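PDB 4NHF: TrwG protein, which probably serves, as a VirB8-family membrane protein, as a structural component of a type IV secretion system, this chain being its soluble domain. Local coordinates for residues L49-Y52 with V53-R56; Y59-D62 with T63-L66; Q81-Y84 with K85-D88. All coordinates share one frame; numbering follows the deposited sequence.

Contact 1 (L49-Y52 with V53-R56); sequences LNQY and VLNR
Tyr52 and Arg56, one helical turn apart, run side by side and point the same way. Arg56 NH1 donates a nearly straight hydrogen bond of 3.0 Å to Tyr52 OH, which lies in the guanidinium plane at its edge. With CG anti to the backbone N (chi1 174°) the arginine runs extended from CG to NE; its CB sits over one ring face near the rim, and CD reaches Tyr52 CE2 at 3.6 Å. Tyr52 OH also hydrogen-bonds Ser75 OG, so two partners fix the phenol.

A second polar group centres on Gln51 O, which takes Asn55 N and Asn55 ND2, each at 2.9 Å, from opposite faces of its carbonyl plane. A water joins Asn55 ND2 (3.0 Å) to Gln51 OE1 (2.6 Å), and Asn55 OD1 bonds Asn67 ND2 of helix 64-73. The remaining backbone bonds, such as Leu54 N to Asn50 O at 2.9 Å, are those of a regular alpha-helix.

Helix 42-57 lies on the antiparallel sheet of this NTF2-like VirB8 domain: Val53 and Arg56 touch Tyr170, and the Tyr52 ring meets Tyr170 edge-to-face.

Van der Waals contact is slighter: the Leu54 methyl CD1 lies 3.6 Å from the amide nitrogen ND2 of Asn50, both side chains packing on Val107, while Asn50 also touches Leu159 of the second subunit.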
loop_
_atom_site.group_PDB
_atom_site.type_symbol
_atom_site.label_atom_id
_atom_site.label_comp_id
_atom_site.label_asym_id
_atom_site.label_seq_id
_atom_site.Cartn_x
_atom_site.Cartn_y
_atom_site.Cartn_z
ATOM N N LEU A 49 7.333 -9.041 0.108
ATOM C CA LEU A 49 6.694 -10.075 0.920
ATOM C C LEU A 49 5.810 -9.447 1.991
ATOM O O LEU A 49 4.725 -9.959 2.265
ATOM C CB LEU A 49 7.709 -10.998 1.575
ATOM C CG LEU A 49 8.403 -11.937 0.563
ATOM C CD1 LEU A 49 9.680 -12.387 1.177
ATOM C CD2 LEU A 49 7.540 -13.123 0.147
ATOM N N ASN A 50 6.324 -8.402 2.650
ATOM C CA ASN A 50 5.545 -7.652 3.582
ATOM C C ASN A 50 4.306 -7.056 2.937
ATOM O O ASN A 50 3.200 -7.153 3.546
ATOM C CB ASN A 50 6.422 -6.559 4.198
ATOM C CG ASN A 50 5.722 -5.771 5.290
ATOM O OD1 ASN A 50 5.285 -6.321 6.301
ATOM N ND2 ASN A 50 5.670 -4.470 5.119
ATOM N N GLN A 51 4.442 -6.386 1.778
ATOM C CA GLN A 51 3.230 -5.828 1.146
ATOM C C GLN A 51 2.190 -6.949 0.837
ATOM O O GLN A 51 0.983 -6.768 0.981
ATOM C CB GLN A 51 3.524 -5.005 -0.093
ATOM C CG GLN A 51 4.166 -3.630 0.202
ATOM C CD GLN A 51 3.345 -2.764 1.118
ATOM O OE1 GLN A 51 2.160 -2.566 0.880
ATOM N NE2 GLN A 51 3.923 -2.324 2.205
ATOM N N TYR A 52 2.674 -8.112 0.436
ATOM C CA TYR A 52 1.761 -9.184 0.057
ATOM C C TYR A 52 0.951 -9.667 1.262
ATOM O O TYR A 52 -0.246 -9.847 1.177
ATOM C CB TYR A 52 2.465 -10.364 -0.559
ATOM C CG TYR A 52 1.513 -11.387 -1.121
ATOM C CD1 TYR A 52 0.854 -11.184 -2.308
ATOM C CD2 TYR A 52 1.297 -12.568 -0.455
ATOM C CE1 TYR A 52 -0.018 -12.153 -2.817
ATOM C CE2 TYR A 52 0.413 -13.525 -0.930
ATOM C CZ TYR A 52 -0.248 -13.324 -2.113
ATOM O OH TYR A 52 -1.089 -14.340 -2.549
ATOM N N VAL A 53 1.623 -9.900 2.373
ATOM C CA VAL A 53 0.966 -10.438 3.538
ATOM C C VAL A 53 0.019 -9.376 4.069
ATOM O O VAL A 53 -1.120 -9.706 4.399
ATOM C CB VAL A 53 2.024 -10.862 4.576
ATOM C CG1 VAL A 53 1.412 -11.152 5.900
ATOM C CG2 VAL A 53 2.795 -12.087 4.061
ATOM N N LEU A 54 0.473 -8.112 4.116
ATOM C CA LEU A 54 -0.383 -6.994 4.552
ATOM C C LEU A 54 -1.640 -6.853 3.688
ATOM O O LEU A 54 -2.733 -6.591 4.238
ATOM C CB LEU A 54 0.305 -5.636 4.589
ATOM C CG LEU A 54 1.440 -5.522 5.592
ATOM C CD1 LEU A 54 2.129 -4.165 5.450
ATOM C CD2 LEU A 54 0.924 -5.794 6.985
ATOM N N ASN A 55 -1.527 -7.060 2.384
ATOM C CA ASN A 55 -2.738 -6.993 1.556
ATOM C C ASN A 55 -3.612 -8.248 1.634
ATOM O O ASN A 55 -4.840 -8.162 1.658
ATOM C CB ASN A 55 -2.400 -6.696 0.115
ATOM C CG ASN A 55 -2.156 -5.220 -0.099
ATOM O OD1 ASN A 55 -3.106 -4.439 -0.302
ATOM N ND2 ASN A 55 -0.889 -4.820 -0.056
ATOM N N ARG A 56 -2.973 -9.411 1.609
ATOM C CA ARG A 56 -3.770 -10.611 1.585
ATOM C C ARG A 56 -4.507 -10.890 2.922
ATOM O O ARG A 56 -5.594 -11.432 2.898
ATOM C CB ARG A 56 -2.913 -11.791 1.153
ATOM C CG ARG A 56 -3.620 -13.124 1.231
ATOM C CD ARG A 56 -2.824 -14.199 0.511
ATOM N NE ARG A 56 -3.515 -15.489 0.621
ATOM C CZ ARG A 56 -3.394 -16.545 -0.177
ATOM N NH1 ARG A 56 -2.629 -16.547 -1.259
ATOM N NH2 ARG A 56 -4.111 -17.630 0.102
HETATM O O HOH W 1 0.702 -2.518 -1.223
#

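Contact 2 (Y59-D62 with T63-L66); sequences YDYD and TIQL. With CA (calcium ion), chain G.
Thr63 and Asp60 meet at the entrance to helix 64-73, where Thr63 N donates to Asp60 O (2.9 Å) from above the carbonyl plane. Thr63 holds the N-cap position, but its hydroxyl makes no capping bond. Asp60 OD1 accepts from Asp62 N at 3.1 Å, an Asx turn just before the helix.

The tight side is apolar. Ile64 reaches back to touch two tyrosines: its CG1 lies 3.9 Å from Tyr59 CE1, and its CD1 lies 3.9 Å from Tyr61 CD1, both rings being approached obliquely. Ile64 CG1 lies anti to the carbonyl carbon (chi1 -64°) and the chain continues extended, bringing CD1 to the two tyrosines. Tyr59 is buried against helix 93-97, and its OH is hydrogen-bonded to Ser98 O; Tyr61, by contrast, is exposed.

The other side is wet and ionic. Water 2 donates to both Asp60 OD2 and Thr63 OG1, tying the two side chains together where their direct approach is merely CB to OG1. Thr63 OG1 also hydrogen-bonds Asn67 OD1, while Asp60 OD2 forms a salt bridge with Arg102, which would offset part of the negative charge gathered here.

Beyond them lies a calcium ion shared between the two subunits of the assembly, for Asp60 and Asp62 of the second subunit also bind it. In this subunit Asp60 acts in the second shell: OD2 receives a hydrogen bond from water 3 at 2.7 Å and OD1 one from water 4 at 2.5 Å, and both waters are calcium ligands. Direct coordination from this subunit comes from Asp62, whose OD2 is 2.4 Å from the calcium.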
loop_
_atom_site.group_PDB
_atom_site.type_symbol
_atom_site.label_atom_id
_atom_site.label_comp_id
_atom_site.label_asym_id
_atom_site.label_seq_id
_atom_site.Cartn_x
_atom_site.Cartn_y
_atom_site.Cartn_z
ATOM N N TYR A 59 -8.468 -7.349 6.416
ATOM C CA TYR A 59 -9.840 -7.208 5.923
ATOM C C TYR A 59 -10.337 -5.856 6.379
ATOM O O TYR A 59 -10.293 -5.590 7.580
ATOM C CB TYR A 59 -10.818 -8.290 6.451
ATOM C CG TYR A 59 -12.160 -8.047 5.872
ATOM C CD1 TYR A 59 -12.443 -8.405 4.564
ATOM C CD2 TYR A 59 -13.103 -7.342 6.569
ATOM C CE1 TYR A 59 -13.643 -8.087 3.995
ATOM C CE2 TYR A 59 -14.311 -7.041 6.022
ATOM C CZ TYR A 59 -14.601 -7.434 4.737
ATOM O OH TYR A 59 -15.861 -7.135 4.223
ATOM N N ASP A 60 -10.736 -5.003 5.425
ATOM C CA ASP A 60 -11.296 -3.683 5.715
ATOM C C ASP A 60 -12.277 -3.457 4.592
ATOM O O ASP A 60 -11.875 -3.405 3.438
ATOM C CB ASP A 60 -10.191 -2.608 5.718
ATOM C CG ASP A 60 -10.695 -1.202 6.169
ATOM O OD1 ASP A 60 -11.923 -0.910 6.043
ATOM O OD2 ASP A 60 -9.817 -0.360 6.580
ATOM N N TYR A 61 -13.567 -3.372 4.909
ATOM C CA TYR A 61 -14.596 -3.171 3.894
ATOM C C TYR A 61 -14.205 -2.004 2.943
ATOM O O TYR A 61 -14.446 -2.043 1.732
ATOM C CB TYR A 61 -15.950 -2.881 4.592
ATOM C CG TYR A 61 -17.107 -2.757 3.633
ATOM C CD1 TYR A 61 -17.601 -3.883 2.973
ATOM C CD2 TYR A 61 -17.662 -1.526 3.343
ATOM C CE1 TYR A 61 -18.641 -3.779 2.064
ATOM C CE2 TYR A 61 -18.692 -1.403 2.426
ATOM C CZ TYR A 61 -19.170 -2.542 1.782
ATOM O OH TYR A 61 -20.202 -2.448 0.867
ATOM N N ASP A 62 -13.603 -0.953 3.492
ATOM C CA ASP A 62 -13.388 0.256 2.729
ATOM C C ASP A 62 -12.179 0.036 1.752
ATOM O O ASP A 62 -12.077 0.714 0.785
ATOM C CB ASP A 62 -13.047 1.403 3.660
ATOM C CG ASP A 62 -14.239 1.975 4.383
ATOM O OD1 ASP A 62 -15.381 1.498 4.156
ATOM O OD2 ASP A 62 -14.004 2.972 5.151
ATOM N N THR A 63 -11.321 -0.938 1.988
ATOM C CA THR A 63 -10.201 -1.148 1.086
ATOM C C THR A 63 -10.190 -2.538 0.427
ATOM O O THR A 63 -9.188 -2.945 -0.104
ATOM C CB THR A 63 -8.856 -0.885 1.794
ATOM O OG1 THR A 63 -8.613 -1.854 2.812
ATOM C CG2 THR A 63 -8.793 0.469 2.384
ATOM N N ILE A 64 -11.311 -3.256 0.445
ATOM C CA ILE A 64 -11.356 -4.579 -0.170
ATOM C C ILE A 64 -10.870 -4.557 -1.598
ATOM O O ILE A 64 -10.074 -5.420 -1.969
ATOM C CB ILE A 64 -12.758 -5.182 -0.253
ATOM C CG1 ILE A 64 -13.322 -5.422 1.109
ATOM C CG2 ILE A 64 -12.708 -6.517 -0.993
ATOM C CD1 ILE A 64 -14.775 -5.751 1.002
ATOM N N GLN A 65 -11.334 -3.591 -2.401
ATOM C CA GLN A 65 -10.967 -3.540 -3.823
ATOM C C GLN A 65 -9.489 -3.509 -3.969
ATOM O O GLN A 65 -8.934 -4.310 -4.712
ATOM C CB GLN A 65 -11.546 -2.318 -4.576
ATOM N N LEU A 66 -8.848 -2.555 -3.299
ATOM C CA LEU A 66 -7.408 -2.458 -3.332
ATOM C C LEU A 66 -6.644 -3.692 -2.773
ATOM O O LEU A 66 -5.605 -4.095 -3.339
ATOM C CB LEU A 66 -6.975 -1.242 -2.556
ATOM C CG LEU A 66 -5.505 -1.061 -2.308
ATOM C CD1 LEU A 66 -4.833 -0.699 -3.610
ATOM C CD2 LEU A 66 -5.370 0.101 -1.326
HETATM CA CA CA G . -12.436 3.444 6.894
HETATM O O HOH W 2 -7.360 -1.109 5.472
HETATM O O HOH W 3 -10.496 2.107 5.847
HETATM O O HOH W 4 -12.533 1.127 7.324
HETATM O O HOH W 5 -13.731 5.383 7.223
#

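Contact 3 (Q81-Y84 with K85-D88); sequences QEYY and KIYD
Tyr83 and Tyr87 meet obliquely, with Tyr83 CE1 and Tyr87 CE1 3.6 Å apart. The centroids lie 5.3 Å from each other and the planes are inclined at 53°, and Tyr83 OH also comes within 3.5 Å of Tyr87 CE1. Tyr83 CG is anti to the backbone N (chi1 172°), which brings the outer part of the ring against Tyr87. Ile86 CD1 borders the Tyr83 ring more loosely, 4.3 Å from Tyr83 CD1.

The backbone beneath is the weakly bonded last part of helix 77-86. Lys85 N makes weak bonds to both Gln81 O and Glu82 O; then Ile86 N bonds Tyr83 O at 3.0 Å, and Tyr87 N bonds Tyr84 O at 2.9 Å. These last two are i to i+3 bonds, as in a 3-10 turn. Lys85 CD folds back to 3.3 Å from Gln81 O.

Farther out, Tyr68 of helix 64-73 meets the rings of both Tyr83 and Tyr84, and Arg93 touches Ile86 and Tyr87. Glu82 OE2 and Lys85 NZ, of opposite charge, are 5.9 Å apart, too far for a salt bridge, so any attraction is probably weak and the side chains meet mainly by aromatic and aliphatic packing.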
loop_
_atom_site.group_PDB
_atom_site.type_symbol
_atom_site.label_atom_id
_atom_site.label_comp_id
_atom_site.label_asym_id
_atom_site.label_seq_id
_atom_site.Cartn_x
_atom_site.Cartn_y
_atom_site.Cartn_z
ATOM N N GLN A 81 -6.160 -18.543 -7.357
ATOM C CA GLN A 81 -7.359 -19.344 -7.205
ATOM C C GLN A 81 -7.560 -19.770 -5.771
ATOM O O GLN A 81 -8.673 -19.847 -5.323
ATOM C CB GLN A 81 -7.347 -20.573 -8.129
ATOM C CG GLN A 81 -7.397 -20.226 -9.616
ATOM C CD GLN A 81 -8.619 -19.404 -9.990
ATOM O OE1 GLN A 81 -8.522 -18.373 -10.681
ATOM N NE2 GLN A 81 -9.745 -19.796 -9.472
ATOM N N GLU A 82 -6.476 -20.049 -5.064
ATOM C CA GLU A 82 -6.558 -20.348 -3.640
ATOM C C GLU A 82 -7.048 -19.147 -2.883
ATOM O O GLU A 82 -7.948 -19.283 -2.057
ATOM C CB GLU A 82 -5.236 -20.799 -3.098
ATOM C CG GLU A 82 -4.883 -22.173 -3.622
ATOM C CD GLU A 82 -3.377 -22.490 -3.585
ATOM O OE1 GLU A 82 -2.536 -21.630 -3.185
ATOM O OE2 GLU A 82 -3.031 -23.634 -3.975
ATOM N N TYR A 83 -6.539 -17.964 -3.213
ATOM C CA TYR A 83 -6.946 -16.715 -2.544
ATOM C C TYR A 83 -8.406 -16.392 -2.848
ATOM O O TYR A 83 -9.170 -16.061 -1.945
ATOM C CB TYR A 83 -6.034 -15.537 -2.965
ATOM C CG TYR A 83 -6.534 -14.193 -2.463
ATOM C CD1 TYR A 83 -6.524 -13.872 -1.107
ATOM C CD2 TYR A 83 -6.990 -13.246 -3.346
ATOM C CE1 TYR A 83 -6.992 -12.635 -0.646
ATOM C CE2 TYR A 83 -7.483 -12.014 -2.916
ATOM C CZ TYR A 83 -7.462 -11.697 -1.573
ATOM O OH TYR A 83 -7.908 -10.458 -1.169
ATOM N N TYR A 84 -8.815 -16.529 -4.112
ATOM C CA TYR A 84 -10.214 -16.274 -4.440
ATOM C C TYR A 84 -11.245 -17.098 -3.663
ATOM O O TYR A 84 -12.358 -16.632 -3.379
ATOM C CB TYR A 84 -10.468 -16.463 -5.935
ATOM C CG TYR A 84 -9.720 -15.541 -6.859
ATOM C CD1 TYR A 84 -9.251 -14.307 -6.430
ATOM C CD2 TYR A 84 -9.524 -15.896 -8.201
ATOM C CE1 TYR A 84 -8.615 -13.448 -7.297
ATOM C CE2 TYR A 84 -8.885 -15.042 -9.067
ATOM C CZ TYR A 84 -8.422 -13.818 -8.602
ATOM O OH TYR A 84 -7.788 -12.961 -9.446
ATOM N N LYS A 85 -10.871 -18.321 -3.321
ATOM C CA LYS A 85 -11.741 -19.189 -2.561
ATOM C C LYS A 85 -12.156 -18.553 -1.261
ATOM O O LYS A 85 -13.267 -18.738 -0.844
ATOM C CB LYS A 85 -11.087 -20.560 -2.327
ATOM C CG LYS A 85 -11.252 -21.481 -3.512
ATOM C CD LYS A 85 -10.061 -22.398 -3.745
ATOM C CE LYS A 85 -9.874 -23.431 -2.650
ATOM N NZ LYS A 85 -8.772 -24.357 -3.078
ATOM N N ILE A 86 -11.284 -17.764 -0.642
ATOM C CA ILE A 86 -11.637 -17.069 0.619
ATOM C C ILE A 86 -12.797 -16.071 0.458
ATOM O O ILE A 86 -13.589 -15.787 1.392
ATOM C CB ILE A 86 -10.414 -16.314 1.131
ATOM C CG1 ILE A 86 -9.309 -17.300 1.485
ATOM C CG2 ILE A 86 -10.792 -15.443 2.322
ATOM C CD1 ILE A 86 -8.006 -16.619 1.796
ATOM N N TYR A 87 -12.897 -15.533 -0.752
ATOM C CA TYR A 87 -13.934 -14.591 -1.116
ATOM C C TYR A 87 -14.969 -15.173 -2.101
ATOM O O TYR A 87 -15.602 -14.427 -2.827
ATOM C CB TYR A 87 -13.244 -13.348 -1.727
ATOM C CG TYR A 87 -12.434 -12.553 -0.724
ATOM C CD1 TYR A 87 -11.119 -12.899 -0.419
ATOM C CD2 TYR A 87 -12.976 -11.440 -0.095
ATOM C CE1 TYR A 87 -10.386 -12.175 0.519
ATOM C CE2 TYR A 87 -12.258 -10.715 0.840
ATOM C CZ TYR A 87 -10.966 -11.077 1.143
ATOM O OH TYR A 87 -10.232 -10.328 2.059
ATOM N N ASP A 88 -15.138 -16.488 -2.111
ATOM C CA ASP A 88 -16.173 -17.159 -2.919
ATOM C C ASP A 88 -17.149 -17.931 -2.038
ATOM O O ASP A 88 -16.848 -18.306 -0.909
ATOM C CB ASP A 88 -15.551 -18.192 -3.873
ATOM C CG ASP A 88 -14.802 -17.563 -5.022
ATOM O OD1 ASP A 88 -15.162 -16.413 -5.384
ATOM O OD2 ASP A 88 -13.850 -18.222 -5.564
#

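How the contacts relate
Contact 1 is the core member, on helix 42-57 against the sheet; contact 3 lies at the surface on helix 77-86, and contact 2 is partly buried at the start of helix 64-73. They follow in series along the chain and touch pairwise: Asn55 meets Leu66, Arg56 CG packs on Tyr83 CD1 at 3.8 Å, and Tyr59 lies against Tyr87. Helix 64-73 links all three, since Asn67 bonds both Asn55 and Thr63 while Thr71 touches Tyr52 and Tyr83. Chemistry follows position: contact 1 joins the phenol, guanidinium and amide groups of Tyr52, Arg56 and Asn55 by hydrogen bonds, carboxylates serve a calcium at the subunit interface in contact 2, and aromatic packing dominates contact 3.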